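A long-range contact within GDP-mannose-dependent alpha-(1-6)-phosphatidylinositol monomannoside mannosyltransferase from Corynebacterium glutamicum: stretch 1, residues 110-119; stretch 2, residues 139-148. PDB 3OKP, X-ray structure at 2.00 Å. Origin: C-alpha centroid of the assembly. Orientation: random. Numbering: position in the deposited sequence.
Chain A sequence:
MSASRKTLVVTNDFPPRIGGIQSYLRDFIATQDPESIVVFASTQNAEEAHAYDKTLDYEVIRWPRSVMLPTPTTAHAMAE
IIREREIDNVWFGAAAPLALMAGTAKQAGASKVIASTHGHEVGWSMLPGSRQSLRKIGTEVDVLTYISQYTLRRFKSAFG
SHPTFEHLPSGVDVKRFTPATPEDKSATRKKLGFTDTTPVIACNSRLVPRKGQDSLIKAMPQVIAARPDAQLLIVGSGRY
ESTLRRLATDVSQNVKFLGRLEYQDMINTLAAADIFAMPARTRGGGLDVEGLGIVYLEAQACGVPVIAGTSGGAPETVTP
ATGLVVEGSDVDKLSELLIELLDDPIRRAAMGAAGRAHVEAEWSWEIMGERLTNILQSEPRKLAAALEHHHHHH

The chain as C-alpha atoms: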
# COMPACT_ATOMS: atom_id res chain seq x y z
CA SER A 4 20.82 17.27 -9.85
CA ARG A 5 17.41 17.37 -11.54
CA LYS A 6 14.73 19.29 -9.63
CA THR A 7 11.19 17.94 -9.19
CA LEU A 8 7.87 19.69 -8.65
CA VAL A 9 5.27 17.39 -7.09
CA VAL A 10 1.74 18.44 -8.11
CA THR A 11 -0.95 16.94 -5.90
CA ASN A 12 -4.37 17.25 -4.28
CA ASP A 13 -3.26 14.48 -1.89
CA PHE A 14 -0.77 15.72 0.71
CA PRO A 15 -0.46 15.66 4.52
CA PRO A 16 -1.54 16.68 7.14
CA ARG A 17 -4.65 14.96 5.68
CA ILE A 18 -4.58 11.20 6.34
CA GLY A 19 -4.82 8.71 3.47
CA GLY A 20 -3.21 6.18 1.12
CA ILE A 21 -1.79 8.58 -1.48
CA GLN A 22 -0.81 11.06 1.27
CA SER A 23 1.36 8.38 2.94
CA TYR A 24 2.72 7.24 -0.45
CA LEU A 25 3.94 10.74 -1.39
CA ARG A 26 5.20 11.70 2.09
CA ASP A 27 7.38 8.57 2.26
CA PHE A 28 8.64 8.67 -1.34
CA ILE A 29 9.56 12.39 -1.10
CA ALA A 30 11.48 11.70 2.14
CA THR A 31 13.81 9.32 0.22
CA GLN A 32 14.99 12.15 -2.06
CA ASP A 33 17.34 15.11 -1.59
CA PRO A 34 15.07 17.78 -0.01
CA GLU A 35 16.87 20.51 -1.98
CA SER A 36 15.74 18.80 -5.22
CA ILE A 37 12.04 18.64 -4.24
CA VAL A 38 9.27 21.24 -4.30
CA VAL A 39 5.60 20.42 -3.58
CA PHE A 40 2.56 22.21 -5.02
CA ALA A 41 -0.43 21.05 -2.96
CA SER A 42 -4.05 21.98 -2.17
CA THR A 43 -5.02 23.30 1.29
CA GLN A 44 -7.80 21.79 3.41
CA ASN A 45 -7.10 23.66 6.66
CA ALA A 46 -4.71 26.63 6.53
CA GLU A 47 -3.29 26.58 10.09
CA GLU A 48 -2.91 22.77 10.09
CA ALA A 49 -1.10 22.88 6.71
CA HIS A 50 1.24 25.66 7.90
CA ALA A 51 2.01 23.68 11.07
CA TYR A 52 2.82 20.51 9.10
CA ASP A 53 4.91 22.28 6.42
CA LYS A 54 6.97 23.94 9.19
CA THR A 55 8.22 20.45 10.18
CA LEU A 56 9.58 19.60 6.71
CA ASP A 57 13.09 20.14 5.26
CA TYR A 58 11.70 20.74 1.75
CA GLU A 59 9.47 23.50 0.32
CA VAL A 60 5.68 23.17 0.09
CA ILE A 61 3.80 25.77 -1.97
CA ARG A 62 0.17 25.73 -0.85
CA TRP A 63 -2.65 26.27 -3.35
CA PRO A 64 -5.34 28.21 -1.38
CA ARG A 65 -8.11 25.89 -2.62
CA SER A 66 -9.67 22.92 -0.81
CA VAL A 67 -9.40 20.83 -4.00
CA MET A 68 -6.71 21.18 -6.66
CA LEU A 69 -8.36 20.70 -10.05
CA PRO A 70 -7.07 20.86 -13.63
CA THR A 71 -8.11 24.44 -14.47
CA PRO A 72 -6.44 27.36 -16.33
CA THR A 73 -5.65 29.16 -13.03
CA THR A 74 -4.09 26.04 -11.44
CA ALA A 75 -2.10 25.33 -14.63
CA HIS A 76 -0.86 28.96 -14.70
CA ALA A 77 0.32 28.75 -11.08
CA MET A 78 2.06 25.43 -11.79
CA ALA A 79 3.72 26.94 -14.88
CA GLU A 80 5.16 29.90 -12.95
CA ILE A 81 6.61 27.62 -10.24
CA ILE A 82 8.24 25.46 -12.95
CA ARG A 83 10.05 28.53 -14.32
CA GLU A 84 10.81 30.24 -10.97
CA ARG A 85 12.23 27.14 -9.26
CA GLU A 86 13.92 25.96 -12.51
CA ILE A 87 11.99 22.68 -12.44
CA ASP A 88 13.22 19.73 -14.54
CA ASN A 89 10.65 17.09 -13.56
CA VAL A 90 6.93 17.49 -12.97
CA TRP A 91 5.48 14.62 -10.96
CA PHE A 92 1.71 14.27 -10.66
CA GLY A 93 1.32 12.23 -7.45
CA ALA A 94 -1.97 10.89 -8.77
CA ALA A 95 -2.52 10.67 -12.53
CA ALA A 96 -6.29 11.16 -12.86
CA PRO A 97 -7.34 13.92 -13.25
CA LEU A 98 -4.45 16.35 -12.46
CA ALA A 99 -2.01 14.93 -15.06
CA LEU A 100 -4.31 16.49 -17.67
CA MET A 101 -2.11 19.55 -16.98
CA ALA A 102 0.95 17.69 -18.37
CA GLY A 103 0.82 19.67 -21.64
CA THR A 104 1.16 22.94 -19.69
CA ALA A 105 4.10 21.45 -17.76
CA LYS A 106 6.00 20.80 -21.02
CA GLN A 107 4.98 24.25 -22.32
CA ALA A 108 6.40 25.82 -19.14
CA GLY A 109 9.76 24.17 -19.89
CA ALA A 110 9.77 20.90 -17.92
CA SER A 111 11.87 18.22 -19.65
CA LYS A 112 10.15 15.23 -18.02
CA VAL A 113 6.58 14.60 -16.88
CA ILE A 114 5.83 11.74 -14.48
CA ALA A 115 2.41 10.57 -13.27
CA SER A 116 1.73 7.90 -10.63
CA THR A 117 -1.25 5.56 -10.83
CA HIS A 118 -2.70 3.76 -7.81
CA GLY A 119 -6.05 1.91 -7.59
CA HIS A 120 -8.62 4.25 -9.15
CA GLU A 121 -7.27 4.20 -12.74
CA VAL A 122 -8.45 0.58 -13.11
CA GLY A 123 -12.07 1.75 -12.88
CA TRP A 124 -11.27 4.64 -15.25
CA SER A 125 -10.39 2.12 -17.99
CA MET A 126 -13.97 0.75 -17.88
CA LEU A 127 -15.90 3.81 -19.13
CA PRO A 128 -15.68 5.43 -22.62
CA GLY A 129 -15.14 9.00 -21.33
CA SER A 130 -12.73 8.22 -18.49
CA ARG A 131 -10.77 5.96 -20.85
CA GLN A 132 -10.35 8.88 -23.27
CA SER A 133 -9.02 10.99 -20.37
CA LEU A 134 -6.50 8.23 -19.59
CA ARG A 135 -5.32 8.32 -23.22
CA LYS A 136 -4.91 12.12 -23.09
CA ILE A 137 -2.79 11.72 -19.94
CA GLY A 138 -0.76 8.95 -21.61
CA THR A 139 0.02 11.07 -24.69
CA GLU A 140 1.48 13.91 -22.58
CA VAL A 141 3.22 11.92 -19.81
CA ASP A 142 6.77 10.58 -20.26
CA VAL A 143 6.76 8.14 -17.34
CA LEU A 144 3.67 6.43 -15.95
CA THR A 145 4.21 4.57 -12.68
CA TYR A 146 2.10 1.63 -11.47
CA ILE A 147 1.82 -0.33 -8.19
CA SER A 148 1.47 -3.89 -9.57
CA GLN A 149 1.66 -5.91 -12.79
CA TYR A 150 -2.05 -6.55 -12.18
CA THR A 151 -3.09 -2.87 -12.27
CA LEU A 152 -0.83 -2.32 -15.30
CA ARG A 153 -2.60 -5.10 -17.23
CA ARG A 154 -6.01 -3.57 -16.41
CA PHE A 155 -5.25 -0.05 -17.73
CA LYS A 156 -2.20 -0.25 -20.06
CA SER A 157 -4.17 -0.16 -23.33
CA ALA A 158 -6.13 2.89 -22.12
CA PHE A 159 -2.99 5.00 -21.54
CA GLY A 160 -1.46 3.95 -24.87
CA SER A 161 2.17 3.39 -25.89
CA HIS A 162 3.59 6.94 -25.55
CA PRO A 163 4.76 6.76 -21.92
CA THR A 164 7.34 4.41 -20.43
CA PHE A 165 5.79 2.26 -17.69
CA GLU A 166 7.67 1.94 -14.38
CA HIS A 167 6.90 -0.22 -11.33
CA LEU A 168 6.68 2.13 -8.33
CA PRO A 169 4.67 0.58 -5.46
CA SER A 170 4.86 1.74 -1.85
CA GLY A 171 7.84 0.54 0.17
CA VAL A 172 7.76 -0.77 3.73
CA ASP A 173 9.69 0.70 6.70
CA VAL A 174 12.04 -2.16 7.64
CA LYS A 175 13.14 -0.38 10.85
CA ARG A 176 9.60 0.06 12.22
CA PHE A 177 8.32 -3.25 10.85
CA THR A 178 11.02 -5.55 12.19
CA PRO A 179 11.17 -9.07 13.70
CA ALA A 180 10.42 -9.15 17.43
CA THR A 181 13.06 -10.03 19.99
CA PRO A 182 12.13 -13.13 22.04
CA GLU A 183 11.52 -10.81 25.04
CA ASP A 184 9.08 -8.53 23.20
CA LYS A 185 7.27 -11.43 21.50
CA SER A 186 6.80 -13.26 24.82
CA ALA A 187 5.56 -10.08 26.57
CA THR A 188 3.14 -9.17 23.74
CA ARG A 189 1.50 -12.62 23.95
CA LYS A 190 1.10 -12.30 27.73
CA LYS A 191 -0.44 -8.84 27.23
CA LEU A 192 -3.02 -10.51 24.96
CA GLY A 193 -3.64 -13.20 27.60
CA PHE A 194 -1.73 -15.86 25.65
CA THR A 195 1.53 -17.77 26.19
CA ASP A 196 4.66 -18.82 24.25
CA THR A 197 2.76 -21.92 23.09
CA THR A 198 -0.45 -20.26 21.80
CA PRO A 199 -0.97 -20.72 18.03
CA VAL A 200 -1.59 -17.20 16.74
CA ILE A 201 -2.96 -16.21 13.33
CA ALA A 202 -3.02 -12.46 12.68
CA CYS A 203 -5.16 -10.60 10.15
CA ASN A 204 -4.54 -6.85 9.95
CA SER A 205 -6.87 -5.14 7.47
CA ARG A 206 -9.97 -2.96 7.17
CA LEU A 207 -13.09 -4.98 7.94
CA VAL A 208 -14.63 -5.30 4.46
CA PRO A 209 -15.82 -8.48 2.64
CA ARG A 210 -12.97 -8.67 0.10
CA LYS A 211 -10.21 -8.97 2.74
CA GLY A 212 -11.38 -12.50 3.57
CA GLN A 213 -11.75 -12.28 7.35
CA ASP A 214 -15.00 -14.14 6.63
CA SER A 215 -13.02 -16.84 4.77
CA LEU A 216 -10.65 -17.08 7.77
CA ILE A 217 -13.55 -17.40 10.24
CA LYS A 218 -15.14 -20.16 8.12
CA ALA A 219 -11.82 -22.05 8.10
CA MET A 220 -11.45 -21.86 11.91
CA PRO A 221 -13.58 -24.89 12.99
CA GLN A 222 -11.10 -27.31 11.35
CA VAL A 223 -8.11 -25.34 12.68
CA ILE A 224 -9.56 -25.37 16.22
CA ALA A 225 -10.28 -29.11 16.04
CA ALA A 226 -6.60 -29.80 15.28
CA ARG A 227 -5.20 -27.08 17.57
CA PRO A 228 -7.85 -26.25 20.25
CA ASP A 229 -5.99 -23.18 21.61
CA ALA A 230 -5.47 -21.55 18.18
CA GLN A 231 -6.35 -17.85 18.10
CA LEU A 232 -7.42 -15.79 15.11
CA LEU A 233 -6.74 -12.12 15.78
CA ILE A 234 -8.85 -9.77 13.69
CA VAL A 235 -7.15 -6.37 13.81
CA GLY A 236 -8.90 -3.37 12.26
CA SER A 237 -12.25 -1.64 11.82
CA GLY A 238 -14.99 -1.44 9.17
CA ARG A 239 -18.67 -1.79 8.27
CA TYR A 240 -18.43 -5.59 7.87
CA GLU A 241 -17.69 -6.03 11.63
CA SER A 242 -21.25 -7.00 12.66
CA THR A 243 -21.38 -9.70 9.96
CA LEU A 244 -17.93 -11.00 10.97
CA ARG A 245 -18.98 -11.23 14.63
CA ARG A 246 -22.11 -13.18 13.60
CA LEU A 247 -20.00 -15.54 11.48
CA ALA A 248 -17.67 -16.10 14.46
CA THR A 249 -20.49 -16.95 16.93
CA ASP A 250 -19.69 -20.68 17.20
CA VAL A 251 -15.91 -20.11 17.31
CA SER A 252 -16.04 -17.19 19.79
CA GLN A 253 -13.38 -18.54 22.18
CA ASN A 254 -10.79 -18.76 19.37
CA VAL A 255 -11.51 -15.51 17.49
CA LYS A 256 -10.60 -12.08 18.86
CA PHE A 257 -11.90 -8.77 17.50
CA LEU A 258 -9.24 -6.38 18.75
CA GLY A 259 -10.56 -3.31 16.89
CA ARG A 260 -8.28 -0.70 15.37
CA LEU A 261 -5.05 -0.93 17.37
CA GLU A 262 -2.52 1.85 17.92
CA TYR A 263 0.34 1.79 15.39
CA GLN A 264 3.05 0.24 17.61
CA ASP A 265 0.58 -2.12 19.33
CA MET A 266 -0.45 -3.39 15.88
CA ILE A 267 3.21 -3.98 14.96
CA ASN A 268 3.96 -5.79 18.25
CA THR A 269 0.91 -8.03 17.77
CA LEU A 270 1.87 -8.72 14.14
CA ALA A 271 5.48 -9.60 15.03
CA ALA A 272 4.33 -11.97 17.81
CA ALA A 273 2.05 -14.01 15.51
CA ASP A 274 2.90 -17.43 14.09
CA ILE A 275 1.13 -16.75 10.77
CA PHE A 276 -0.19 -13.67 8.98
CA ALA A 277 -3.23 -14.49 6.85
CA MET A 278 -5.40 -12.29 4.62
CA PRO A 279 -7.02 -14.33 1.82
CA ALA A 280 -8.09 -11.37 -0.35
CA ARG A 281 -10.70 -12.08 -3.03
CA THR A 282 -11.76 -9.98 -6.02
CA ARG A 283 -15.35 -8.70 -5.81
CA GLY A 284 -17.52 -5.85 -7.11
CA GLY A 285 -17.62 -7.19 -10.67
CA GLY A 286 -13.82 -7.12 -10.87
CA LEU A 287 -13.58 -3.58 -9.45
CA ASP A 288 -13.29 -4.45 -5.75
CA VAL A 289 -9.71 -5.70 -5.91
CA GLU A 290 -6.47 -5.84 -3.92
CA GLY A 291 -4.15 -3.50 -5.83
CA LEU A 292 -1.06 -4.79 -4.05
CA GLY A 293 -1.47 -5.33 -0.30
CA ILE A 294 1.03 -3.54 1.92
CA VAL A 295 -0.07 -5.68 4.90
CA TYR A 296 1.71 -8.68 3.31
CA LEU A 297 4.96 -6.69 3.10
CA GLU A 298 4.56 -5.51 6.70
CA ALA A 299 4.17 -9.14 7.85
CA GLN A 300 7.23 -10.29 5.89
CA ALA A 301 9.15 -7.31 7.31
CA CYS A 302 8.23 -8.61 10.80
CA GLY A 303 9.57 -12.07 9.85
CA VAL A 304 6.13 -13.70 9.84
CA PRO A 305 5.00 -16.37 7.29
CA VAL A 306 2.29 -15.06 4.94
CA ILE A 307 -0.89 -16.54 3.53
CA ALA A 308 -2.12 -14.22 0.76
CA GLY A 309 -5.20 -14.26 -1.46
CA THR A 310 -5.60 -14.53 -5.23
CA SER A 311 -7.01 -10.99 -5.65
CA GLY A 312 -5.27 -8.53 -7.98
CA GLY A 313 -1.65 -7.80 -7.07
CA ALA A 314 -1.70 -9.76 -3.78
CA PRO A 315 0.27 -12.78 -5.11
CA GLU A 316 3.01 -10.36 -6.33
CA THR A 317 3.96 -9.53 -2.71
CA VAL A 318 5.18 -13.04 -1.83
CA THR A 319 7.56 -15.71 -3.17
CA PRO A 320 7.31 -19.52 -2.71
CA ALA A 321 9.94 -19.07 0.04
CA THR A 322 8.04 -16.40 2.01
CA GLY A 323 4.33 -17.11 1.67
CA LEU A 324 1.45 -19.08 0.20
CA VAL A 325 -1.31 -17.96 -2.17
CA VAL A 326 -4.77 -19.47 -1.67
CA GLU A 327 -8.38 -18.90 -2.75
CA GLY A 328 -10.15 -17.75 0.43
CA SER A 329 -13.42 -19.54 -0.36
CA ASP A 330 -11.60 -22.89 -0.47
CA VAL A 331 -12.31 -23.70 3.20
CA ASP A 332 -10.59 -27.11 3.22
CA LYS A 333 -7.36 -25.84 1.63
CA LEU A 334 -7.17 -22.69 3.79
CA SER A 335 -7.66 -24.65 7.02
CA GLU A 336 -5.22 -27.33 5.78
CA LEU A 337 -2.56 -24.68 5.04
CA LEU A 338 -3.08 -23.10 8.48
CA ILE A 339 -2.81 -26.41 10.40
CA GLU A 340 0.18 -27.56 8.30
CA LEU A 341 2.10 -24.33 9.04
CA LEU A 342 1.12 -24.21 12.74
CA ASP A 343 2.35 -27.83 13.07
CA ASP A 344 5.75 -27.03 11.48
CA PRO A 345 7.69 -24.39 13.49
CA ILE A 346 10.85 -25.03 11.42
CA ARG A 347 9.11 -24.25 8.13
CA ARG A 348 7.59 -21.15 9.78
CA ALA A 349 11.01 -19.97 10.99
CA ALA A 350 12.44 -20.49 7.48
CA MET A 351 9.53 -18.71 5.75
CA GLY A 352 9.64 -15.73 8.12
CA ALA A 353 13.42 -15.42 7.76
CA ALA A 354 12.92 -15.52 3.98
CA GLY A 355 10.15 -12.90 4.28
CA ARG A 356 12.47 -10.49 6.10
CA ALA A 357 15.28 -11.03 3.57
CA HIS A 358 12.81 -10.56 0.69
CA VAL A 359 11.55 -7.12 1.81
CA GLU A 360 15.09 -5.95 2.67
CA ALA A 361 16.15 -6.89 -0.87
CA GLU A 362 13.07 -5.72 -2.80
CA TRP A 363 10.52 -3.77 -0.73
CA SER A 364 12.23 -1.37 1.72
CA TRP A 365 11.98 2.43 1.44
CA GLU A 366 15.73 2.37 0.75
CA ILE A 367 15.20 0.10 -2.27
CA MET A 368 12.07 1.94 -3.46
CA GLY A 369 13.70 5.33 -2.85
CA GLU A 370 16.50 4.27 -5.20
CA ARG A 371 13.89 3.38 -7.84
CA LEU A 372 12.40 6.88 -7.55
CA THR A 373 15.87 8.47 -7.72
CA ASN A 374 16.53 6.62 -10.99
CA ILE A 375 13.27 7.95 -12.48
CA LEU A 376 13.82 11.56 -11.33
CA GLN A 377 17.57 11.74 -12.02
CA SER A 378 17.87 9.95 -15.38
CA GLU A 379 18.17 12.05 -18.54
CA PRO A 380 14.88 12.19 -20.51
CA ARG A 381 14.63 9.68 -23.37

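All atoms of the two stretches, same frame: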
# COMPACT_ATOMS: atom_id res chain seq x y z
N ALA A 110 9.39 22.17 -18.55
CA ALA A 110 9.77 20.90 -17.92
C ALA A 110 10.20 19.88 -18.98
O ALA A 110 9.56 19.76 -20.03
CB ALA A 110 8.64 20.35 -17.07
N SER A 111 11.29 19.16 -18.70
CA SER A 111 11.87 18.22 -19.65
C SER A 111 11.40 16.78 -19.44
O SER A 111 11.65 15.90 -20.28
CB SER A 111 13.40 18.29 -19.61
OG SER A 111 13.88 18.11 -18.29
N LYS A 112 10.72 16.54 -18.32
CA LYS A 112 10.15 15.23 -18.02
C LYS A 112 8.87 15.36 -17.19
O LYS A 112 8.84 16.08 -16.19
CB LYS A 112 11.16 14.35 -17.27
CG LYS A 112 10.73 12.90 -17.13
CD LYS A 112 11.69 12.09 -16.26
CE LYS A 112 13.07 11.99 -16.89
NZ LYS A 112 13.93 11.02 -16.16
N VAL A 113 7.82 14.67 -17.63
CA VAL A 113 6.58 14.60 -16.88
C VAL A 113 6.33 13.17 -16.40
O VAL A 113 6.36 12.22 -17.19
CB VAL A 113 5.36 15.10 -17.70
CG1 VAL A 113 4.06 14.93 -16.91
CG2 VAL A 113 5.55 16.56 -18.09
N ILE A 114 6.12 13.02 -15.10
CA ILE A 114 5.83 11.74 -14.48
C ILE A 114 4.44 11.80 -13.85
O ILE A 114 4.06 12.83 -13.28
CB ILE A 114 6.88 11.37 -13.38
CG1 ILE A 114 8.32 11.51 -13.89
CG2 ILE A 114 6.65 9.96 -12.84
CD1 ILE A 114 8.98 12.82 -13.53
N ALA A 115 3.68 10.71 -13.98
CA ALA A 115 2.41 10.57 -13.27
C ALA A 115 2.30 9.19 -12.63
O ALA A 115 2.62 8.18 -13.26
CB ALA A 115 1.24 10.83 -14.21
N SER A 116 1.87 9.16 -11.37
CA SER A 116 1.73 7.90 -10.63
C SER A 116 0.28 7.43 -10.58
O SER A 116 -0.62 8.19 -10.22
CB SER A 116 2.28 8.03 -9.21
OG SER A 116 3.70 8.16 -9.21
N THR A 117 0.06 6.18 -10.97
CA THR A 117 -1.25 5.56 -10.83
C THR A 117 -1.30 4.78 -9.52
O THR A 117 -0.25 4.43 -8.96
CB THR A 117 -1.59 4.61 -12.00
OG1 THR A 117 -0.64 3.54 -12.04
CG2 THR A 117 -1.58 5.36 -13.32
N HIS A 118 -2.51 4.52 -9.04
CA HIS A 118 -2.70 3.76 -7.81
C HIS A 118 -3.77 2.69 -8.02
O HIS A 118 -3.54 1.72 -8.75
CB HIS A 118 -3.02 4.71 -6.65
CG HIS A 118 -2.02 5.81 -6.49
ND1 HIS A 118 -0.89 5.69 -5.71
CD2 HIS A 118 -1.96 7.05 -7.04
CE1 HIS A 118 -0.19 6.81 -5.77
NE2 HIS A 118 -0.81 7.65 -6.58
N GLY A 119 -4.95 2.87 -7.42
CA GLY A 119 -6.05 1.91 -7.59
C GLY A 119 -7.14 2.38 -8.54
O GLY A 119 -7.68 1.59 -9.32
N THR A 139 -0.63 10.39 -23.56
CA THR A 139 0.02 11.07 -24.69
C THR A 139 0.95 12.22 -24.27
O THR A 139 1.84 12.60 -25.03
CB THR A 139 -1.00 11.57 -25.74
OG1 THR A 139 -1.96 12.44 -25.11
CG2 THR A 139 -1.72 10.41 -26.40
N GLU A 140 0.75 12.74 -23.06
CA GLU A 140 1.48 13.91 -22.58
C GLU A 140 2.45 13.60 -21.43
O GLU A 140 3.25 14.45 -21.03
CB GLU A 140 0.51 15.02 -22.17
CG GLU A 140 -0.24 15.67 -23.33
CD GLU A 140 0.68 16.47 -24.24
N VAL A 141 2.38 12.37 -20.91
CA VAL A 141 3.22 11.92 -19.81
C VAL A 141 4.37 11.05 -20.33
O VAL A 141 4.17 10.16 -21.16
CB VAL A 141 2.39 11.16 -18.74
CG1 VAL A 141 3.28 10.37 -17.80
CG2 VAL A 141 1.53 12.14 -17.94
N ASP A 142 5.58 11.32 -19.84
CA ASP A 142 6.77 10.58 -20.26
C ASP A 142 6.94 9.28 -19.49
O ASP A 142 7.35 8.26 -20.07
CB ASP A 142 8.01 11.46 -20.12
CG ASP A 142 7.89 12.77 -20.87
OD1 ASP A 142 7.69 12.73 -22.11
OD2 ASP A 142 7.99 13.84 -20.24
N VAL A 143 6.64 9.31 -18.20
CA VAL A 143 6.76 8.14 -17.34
C VAL A 143 5.47 7.94 -16.54
O VAL A 143 5.07 8.80 -15.77
CB VAL A 143 7.96 8.26 -16.35
CG1 VAL A 143 8.07 7.01 -15.48
CG2 VAL A 143 9.27 8.50 -17.10
N LEU A 144 4.83 6.79 -16.75
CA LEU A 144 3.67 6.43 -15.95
C LEU A 144 4.04 5.31 -14.98
O LEU A 144 4.46 4.23 -15.40
CB LEU A 144 2.49 6.00 -16.83
CG LEU A 144 1.16 5.90 -16.08
CD1 LEU A 144 0.44 7.24 -16.05
CD2 LEU A 144 0.28 4.83 -16.70
N THR A 145 3.90 5.58 -13.69
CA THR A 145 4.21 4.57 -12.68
C THR A 145 2.97 3.78 -12.25
O THR A 145 1.85 4.30 -12.30
CB THR A 145 4.97 5.13 -11.45
OG1 THR A 145 4.06 5.72 -10.52
CG2 THR A 145 6.04 6.16 -11.87
N TYR A 146 3.18 2.53 -11.86
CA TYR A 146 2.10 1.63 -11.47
C TYR A 146 2.53 0.82 -10.24
O TYR A 146 3.72 0.61 -10.01
CB TYR A 146 1.73 0.69 -12.63
CG TYR A 146 2.87 -0.20 -13.11
CD1 TYR A 146 3.08 -1.46 -12.55
CD2 TYR A 146 3.73 0.22 -14.13
CE1 TYR A 146 4.12 -2.28 -12.98
CE2 TYR A 146 4.78 -0.60 -14.57
CZ TYR A 146 4.96 -1.85 -13.99
OH TYR A 146 5.98 -2.67 -14.42
N ILE A 147 1.55 0.37 -9.46
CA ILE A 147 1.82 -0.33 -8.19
C ILE A 147 2.00 -1.85 -8.33
O ILE A 147 2.72 -2.46 -7.54
CB ILE A 147 0.76 0.01 -7.10
CG1 ILE A 147 -0.62 -0.55 -7.46
CG2 ILE A 147 0.71 1.53 -6.84
CD1 ILE A 147 -1.62 -0.56 -6.31
N SER A 148 1.35 -2.45 -9.33
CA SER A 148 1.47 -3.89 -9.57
C SER A 148 1.32 -4.24 -11.05
O SER A 148 0.74 -3.47 -11.82
CB SER A 148 0.43 -4.66 -8.75
OG SER A 148 -0.89 -4.26 -9.07
O HOH W 1 2.49 4.23 -9.07
O HOH W 2 -1.28 1.30 -10.26

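Two parallel strands, 112-116 and 143-146, lie side by side with a closest axial approach of 4.8 Å and an angle of 20° between their directions. Together the stretches bury 659 Å² of surface.

Ser 111 loses little surface, and its CA-to-CB bond points away from stretch 2. Lys 112 makes the first close contacts; the hydrogen bonds start at Val 113. Lys 112 CA lies 3.4 Å from Asp 142 OD2.

Val 113 is bound through both its backbone N and its backbone O. Its N donates to Asp 142 OD2 at 2.7 Å. Asp 142 suits this place because its CA-to-CB bond points toward stretch 1 and its short side chain carries the carboxylate to a backbone NH. Val 113 O accepts two hydrogen bonds, from Asp 142 N at 2.9 Å and from Val 143 N at 3.1 Å. The first is the more bent. The side chain of Val 113 packs on Val 141: Val 113 CG1 lies 3.9 Å from Val 141 CG2. One cost appears here: Glu 140 O is buried by the contact and has no partner in the model.

Ile 114 pairs with Val 143. Their side chains share a sheet face, and Ile 114 CG1 lies 4.1 Å from Val 143 CB. Ile 114 CA also makes a CA-H...O contact with Val 143 O at 3.3 Å. On the same face, Ile 114 CG2 reaches to 4.0 Å from Thr 145 CG2.

Ala 115 carries the regular ladder forward. Its N donates to Val 143 O at 3.0 Å, and its O accepts from Thr 145 N at 2.9 Å. Leu 144 CA adds a CA-H...O contact to Ala 115 O at 3.4 Å. The small methyl group is on the opposite face from Ile 114. Ala 115 CB touches Val 141 CG2 at 4.0 Å and Leu 144 CD1 at 4.1 Å, so it packs against two larger apolar side chains.

Ser 116 returns to the face of Ile 114 and pairs with Thr 145. Ser 116 OG and Thr 145 OG1 form a hydrogen bond of 2.8 Å, in which either may donate. The bond links two buried hydroxyls, each of which has a further partner.

Thr 117 grips Thr 145 O twice: Thr 117 N donates at 2.9 Å and Thr 117 OG1 at 2.6 Å. Its methyl CG2 lies 3.9 Å from Leu 144 CD1, so both branches of the side chain are used. Water 1 joins Thr 117 O (2.7 Å) to Thr 145 OG1 (2.6 Å).

Beyond the strands, water 2 takes over. It donates to Thr 117 OG1 at 2.9 Å and to His 118 O at 2.8 Å, and accepts from Ile 147 N at 3.1 Å. The His 118 side chain starts away from stretch 2. The CA-to-CB bond of Ile 147 points toward stretch 1, and its side chain covers the backbone there, with CG2 3.7 Å from Thr 117 O and CD1 3.9 Å from His 118 O.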